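Local structure of siderophore periplasmic binding protein (Thermobifida fusca, 5DH0) at residues Ala47-Thr52 / Ala90-Asn95; Ala98-Gln103 / Glu127-Thr132. The protein probably captures an iron-loaded siderophore of the fuscachelin type outside the cell membrane and delivers it for uptake. One frame throughout, in Å; residues are numbered along the deposited sequence.

How the contacts relate
Contacts 1 and 2 are small, partly buried patches in one lobe, their centres about 13 Å apart. Contact 1 joins two loops at the C-terminal ends of strands 45-47 and 86-88 of the parallel sheet, its centre about 15 Å from that of the chain. Contact 2, at about 27 Å, is more peripheral, with Ala100 exposed and Ile99 buried; it pairs the C-terminal part of the short helix 96-102 with the loop entering strand 132-137. The chemistry follows the place: contact 1 mixes aliphatic packing with a carboxylate and its arginine, whereas contact 2 meets through aliphatic groups alone. The contacts are continuous, because Ile94 CG2 packs 3.6 Å from Ile99 CD1.

Contact 1: residues Ala47-Thr52 / Ala90-Asn95; sequences ALEFGT and ASLEIN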
loop_
_atom_site.group_PDB
_atom_site.type_symbol
_atom_site.label_atom_id
_atom_site.label_comp_id
_atom_site.label_asym_id
_atom_site.label_seq_id
_atom_site.Cartn_x
_atom_site.Cartn_y
_atom_site.Cartn_z
ATOM N N ALA A 47 -11.686 -16.881 38.024
ATOM C CA ALA A 47 -11.117 -16.301 36.812
ATOM C C ALA A 47 -11.572 -14.862 36.635
ATOM O O ALA A 47 -12.720 -14.606 36.278
ATOM C CB ALA A 47 -11.507 -17.131 35.587
ATOM N N LEU A 48 -10.683 -13.914 36.896
ATOM C CA LEU A 48 -10.962 -12.539 36.518
ATOM C C LEU A 48 -10.628 -12.387 35.032
ATOM O O LEU A 48 -10.485 -13.398 34.317
ATOM C CB LEU A 48 -10.181 -11.560 37.386
ATOM C CG LEU A 48 -10.488 -11.770 38.871
ATOM C CD1 LEU A 48 -9.702 -10.825 39.746
ATOM C CD2 LEU A 48 -11.976 -11.649 39.147
ATOM N N GLU A 49 -10.511 -11.145 34.565
ATOM C CA GLU A 49 -10.340 -10.907 33.132
ATOM C C GLU A 49 -9.127 -11.661 32.569
ATOM O O GLU A 49 -8.069 -11.710 33.202
ATOM C CB GLU A 49 -10.213 -9.410 32.826
ATOM C CG GLU A 49 -10.427 -9.107 31.347
ATOM C CD GLU A 49 -10.079 -7.681 30.958
ATOM O OE1 GLU A 49 -9.101 -7.132 31.527
ATOM O OE2 GLU A 49 -10.777 -7.126 30.067
ATOM N N PHE A 50 -9.337 -12.260 31.391
ATOM C CA PHE A 50 -8.387 -13.116 30.667
ATOM C C PHE A 50 -8.182 -14.469 31.335
ATOM O O PHE A 50 -7.487 -15.327 30.786
ATOM C CB PHE A 50 -7.028 -12.416 30.467
ATOM C CG PHE A 50 -7.145 -11.111 29.749
ATOM C CD1 PHE A 50 -7.544 -11.077 28.418
ATOM C CD2 PHE A 50 -6.920 -9.916 30.412
ATOM C CE1 PHE A 50 -7.700 -9.867 27.745
ATOM C CE2 PHE A 50 -7.060 -8.708 29.752
ATOM C CZ PHE A 50 -7.457 -8.682 28.414
ATOM N N GLY A 51 -8.796 -14.669 32.498
ATOM C CA GLY A 51 -8.731 -15.958 33.167
ATOM C C GLY A 51 -9.708 -16.975 32.588
ATOM O O GLY A 51 -9.457 -18.177 32.640
ATOM N N THR A 52 -10.823 -16.500 32.038
ATOM C CA THR A 52 -11.867 -17.391 31.538
ATOM C C THR A 52 -11.364 -18.314 30.429
ATOM O O THR A 52 -11.642 -19.516 30.438
ATOM C CB THR A 52 -13.075 -16.607 30.993
ATOM O OG1 THR A 52 -13.546 -15.691 31.988
ATOM C CG2 THR A 52 -14.184 -17.570 30.615
ATOM N N ALA A 90 -18.043 -5.981 33.483
ATOM C CA ALA A 90 -17.500 -5.485 32.214
ATOM C C ALA A 90 -16.511 -4.339 32.403
ATOM O O ALA A 90 -15.434 -4.338 31.814
ATOM C CB ALA A 90 -18.641 -5.040 31.297
ATOM N N SER A 91 -16.880 -3.372 33.237
ATOM C CA SER A 91 -16.027 -2.220 33.521
ATOM C C SER A 91 -14.819 -2.576 34.377
ATOM O O SER A 91 -14.078 -1.685 34.791
ATOM C CB SER A 91 -16.823 -1.131 34.241
ATOM O OG SER A 91 -16.948 -1.452 35.616
ATOM N N LEU A 92 -14.665 -3.865 34.682
ATOM C CA LEU A 92 -13.537 -4.400 35.452
ATOM C C LEU A 92 -13.599 -4.107 36.960
ATOM O O LEU A 92 -12.633 -4.371 37.667
ATOM C CB LEU A 92 -12.206 -3.881 34.891
ATOM C CG LEU A 92 -11.472 -4.702 33.829
ATOM C CD1 LEU A 92 -12.427 -5.273 32.788
ATOM C CD2 LEU A 92 -10.383 -3.854 33.158
ATOM N N GLU A 93 -14.706 -3.582 37.480
ATOM C CA GLU A 93 -14.764 -3.412 38.932
ATOM C C GLU A 93 -15.015 -4.762 39.600
ATOM O O GLU A 93 -15.828 -5.571 39.135
ATOM C CB GLU A 93 -15.831 -2.403 39.375
ATOM C CG GLU A 93 -15.676 -2.071 40.866
ATOM C CD GLU A 93 -16.839 -1.299 41.458
ATOM O OE1 GLU A 93 -17.968 -1.404 40.924
ATOM O OE2 GLU A 93 -16.621 -0.594 42.476
ATOM N N ILE A 94 -14.300 -4.995 40.692
ATOM C CA ILE A 94 -14.292 -6.289 41.348
ATOM C C ILE A 94 -15.230 -6.317 42.561
ATOM O O ILE A 94 -15.168 -5.460 43.436
ATOM C CB ILE A 94 -12.851 -6.669 41.772
ATOM C CG1 ILE A 94 -11.967 -6.840 40.532
ATOM C CG2 ILE A 94 -12.838 -7.928 42.611
ATOM C CD1 ILE A 94 -10.503 -7.115 40.851
ATOM N N ASN A 95 -16.114 -7.304 42.582
ATOM C CA ASN A 95 -17.000 -7.545 43.712
ATOM C C ASN A 95 -16.308 -8.459 44.725
ATOM O O ASN A 95 -16.400 -9.680 44.632
ATOM C CB ASN A 95 -18.300 -8.165 43.217
ATOM C CG ASN A 95 -19.356 -8.260 44.290
ATOM O OD1 ASN A 95 -19.062 -8.253 45.485
ATOM N ND2 ASN A 95 -20.604 -8.367 43.862
#
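The carboxylate of Glu49 is held at OE1, which takes a salt bridge from NH1 of Arg112 and stands 3.9 Å from Leu92 CD2. The other oxygen, Glu49 OE2, lies 3.7 Å from Leu92 CD1. Toward Leu92 this is van der Waals contact; the polar mate of the carboxylate is Arg112. Leu92 also touches Arg112, so its isobutyl group packs on both partners of the ion pair. The chain of Glu49 is extended beyond CG, which lies anti to the backbone N (chi1 -164°), and this brings the carboxylate up to the methyls of Leu92. On the way out, Glu49 CG passes 3.7 Å above the plane of the Phe50 ring, toward its rim. Glu49 is presented by a type II beta-turn with Glu49 and Phe50 at its corners, closed by the bond from Gly51 N to Leu48 O at 2.8 Å.

The second meeting is purely apolar. Leu48 CD1 touches Ile94 CD1 at 4.0 Å, the two side chains crossing at about a right angle, and both lean on Gln88 of strand 86-88. Gln88 also ties the backbones together, its OE1 bonding to Glu49 N and its NE2 to Leu92 O, so one amide group spans both loops. Loops at the C-terminal ends of parallel strands, as here, are characteristic of the Rossmann-like lobes of siderophore-binding proteins, where such loops commonly face the ligand cleft between the lobes.

Contact 2: residues Ala98-Gln103 / Glu127-Thr132; sequences AIAEAQ and EKIAPT
Ile99 and Ile129 meet at about a right angle, CG2 of Ile99 lying 3.7 Å from CD1 of Ile129. The pair belongs to the Rossmann-like alternation of strands and helices in this lobe, joining the C-terminal part of helix 96-102 to the loop before strand 132-137. The same Ile129 methyl settles against the next residue of the helix, with CD1 4.0 Å from Ala100 CB and 3.9 Å from Ala100 N. It gets there because CG1 of Ile129 is anti to its carbonyl carbon (chi1 -59°) and CD1 continues the extended chain toward the helix. An alanine in place of Ile129 would strip away that reaching methyl and is likely to open a gap beside Ile99 CG2 and Ala100 CB. Around the pair, Pro104 touches both isoleucines, and Ile99 packs further on Val87, Ile107 and Leu126, between sheet and neighbouring helix. Past Ile129 the loop is held to strand 106-112 by a backbone bond between Pro131 and Ile107. Here the Thr132 hydroxyl reaches back along an extended backbone: Thr132 OG1 donates to Ala130 O at 3.1 Å, approaching from above the carbonyl plane, 37° out of it.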
loop_
_atom_site.group_PDB
_atom_site.type_symbol
_atom_site.label_atom_id
_atom_site.label_comp_id
_atom_site.label_asym_id
_atom_site.label_seq_id
_atom_site.Cartn_x
_atom_site.Cartn_y
_atom_site.Cartn_z
ATOM N N ALA A 98 -18.358 -11.102 46.495
ATOM C CA ALA A 98 -18.724 -12.227 45.651
ATOM C C ALA A 98 -17.567 -13.225 45.593
ATOM O O ALA A 98 -17.774 -14.442 45.554
ATOM C CB ALA A 98 -19.108 -11.743 44.253
ATOM N N ILE A 99 -16.347 -12.706 45.612
ATOM C CA ILE A 99 -15.184 -13.567 45.515
ATOM C C ILE A 99 -15.034 -14.396 46.777
ATOM O O ILE A 99 -14.784 -15.596 46.700
ATOM C CB ILE A 99 -13.901 -12.765 45.258
ATOM C CG1 ILE A 99 -13.969 -12.136 43.867
ATOM C CG2 ILE A 99 -12.676 -13.666 45.413
ATOM C CD1 ILE A 99 -12.713 -11.426 43.451
ATOM N N ALA A 100 -15.205 -13.764 47.934
ATOM C CA ALA A 100 -15.115 -14.490 49.195
ATOM C C ALA A 100 -16.237 -15.536 49.304
ATOM O O ALA A 100 -16.018 -16.643 49.803
ATOM C CB ALA A 100 -15.147 -13.528 50.372
ATOM N N GLU A 101 -17.426 -15.214 48.804
ATOM C CA GLU A 101 -18.515 -16.184 48.852
ATOM C C GLU A 101 -18.247 -17.409 47.969
ATOM O O GLU A 101 -18.648 -18.519 48.312
ATOM C CB GLU A 101 -19.835 -15.527 48.466
ATOM C CG GLU A 101 -20.668 -15.106 49.681
ATOM C CD GLU A 101 -22.014 -14.520 49.291
ATOM O OE1 GLU A 101 -22.078 -13.296 49.032
ATOM O OE2 GLU A 101 -23.006 -15.286 49.241
ATOM N N ALA A 102 -17.560 -17.213 46.844
ATOM C CA ALA A 102 -17.175 -18.333 45.981
ATOM C C ALA A 102 -16.119 -19.236 46.632
ATOM O O ALA A 102 -15.959 -20.376 46.220
ATOM C CB ALA A 102 -16.665 -17.829 44.647
ATOM N N GLN A 103 -15.416 -18.727 47.641
ATOM C CA GLN A 103 -14.389 -19.495 48.366
ATOM C C GLN A 103 -13.317 -20.118 47.462
ATOM O O GLN A 103 -13.176 -21.340 47.392
ATOM C CB GLN A 103 -15.054 -20.588 49.205
ATOM C CG GLN A 103 -15.635 -20.048 50.497
ATOM C CD GLN A 103 -16.558 -21.018 51.197
ATOM O OE1 GLN A 103 -16.407 -21.252 52.395
ATOM N NE2 GLN A 103 -17.533 -21.569 50.468
ATOM N N GLU A 127 -5.656 -11.103 48.365
ATOM C CA GLU A 127 -4.876 -12.158 48.995
ATOM C C GLU A 127 -5.274 -12.376 50.445
ATOM O O GLU A 127 -4.836 -13.330 51.078
ATOM C CB GLU A 127 -3.388 -11.864 48.877
ATOM C CG GLU A 127 -2.770 -12.632 47.740
ATOM C CD GLU A 127 -1.370 -12.188 47.424
ATOM O OE1 GLU A 127 -0.979 -11.098 47.904
ATOM O OE2 GLU A 127 -0.672 -12.922 46.679
ATOM N N LYS A 128 -6.123 -11.496 50.957
ATOM C CA LYS A 128 -6.778 -11.735 52.232
ATOM C C LYS A 128 -7.768 -12.888 52.054
ATOM O O LYS A 128 -8.080 -13.610 52.999
ATOM C CB LYS A 128 -7.472 -10.465 52.735
ATOM C CG LYS A 128 -6.504 -9.311 52.950
ATOM C CD LYS A 128 -7.047 -8.260 53.905
ATOM C CE LYS A 128 -7.990 -7.294 53.209
ATOM N NZ LYS A 128 -8.413 -6.194 54.130
ATOM N N ILE A 129 -8.234 -13.063 50.821
ATOM C CA ILE A 129 -9.153 -14.139 50.478
ATOM C C ILE A 129 -8.433 -15.411 50.038
ATOM O O ILE A 129 -8.724 -16.498 50.536
ATOM C CB ILE A 129 -10.101 -13.728 49.347
ATOM C CG1 ILE A 129 -10.913 -12.497 49.741
ATOM C CG2 ILE A 129 -11.005 -14.902 48.968
ATOM C CD1 ILE A 129 -11.839 -12.011 48.634
ATOM N N ALA A 130 -7.505 -15.275 49.093
ATOM C CA ALA A 130 -6.830 -16.441 48.520
ATOM C C ALA A 130 -5.539 -16.053 47.794
ATOM O O ALA A 130 -5.334 -14.882 47.479
ATOM C CB ALA A 130 -7.782 -17.178 47.568
ATOM N N PRO A 131 -4.656 -17.027 47.536
ATOM C CA PRO A 131 -3.503 -16.710 46.686
ATOM C C PRO A 131 -3.934 -16.078 45.355
ATOM O O PRO A 131 -4.838 -16.581 44.690
ATOM C CB PRO A 131 -2.845 -18.073 46.464
ATOM C CG PRO A 131 -3.231 -18.866 47.656
ATOM C CD PRO A 131 -4.599 -18.401 48.062
ATOM N N THR A 132 -3.299 -14.973 44.981
ATOM C CA THR A 132 -3.700 -14.245 43.786
ATOM C C THR A 132 -2.563 -14.080 42.783
ATOM O O THR A 132 -1.498 -13.551 43.119
ATOM C CB THR A 132 -4.248 -12.864 44.156
ATOM O OG1 THR A 132 -5.344 -13.017 45.065
ATOM C CG2 THR A 132 -4.720 -12.125 42.907
#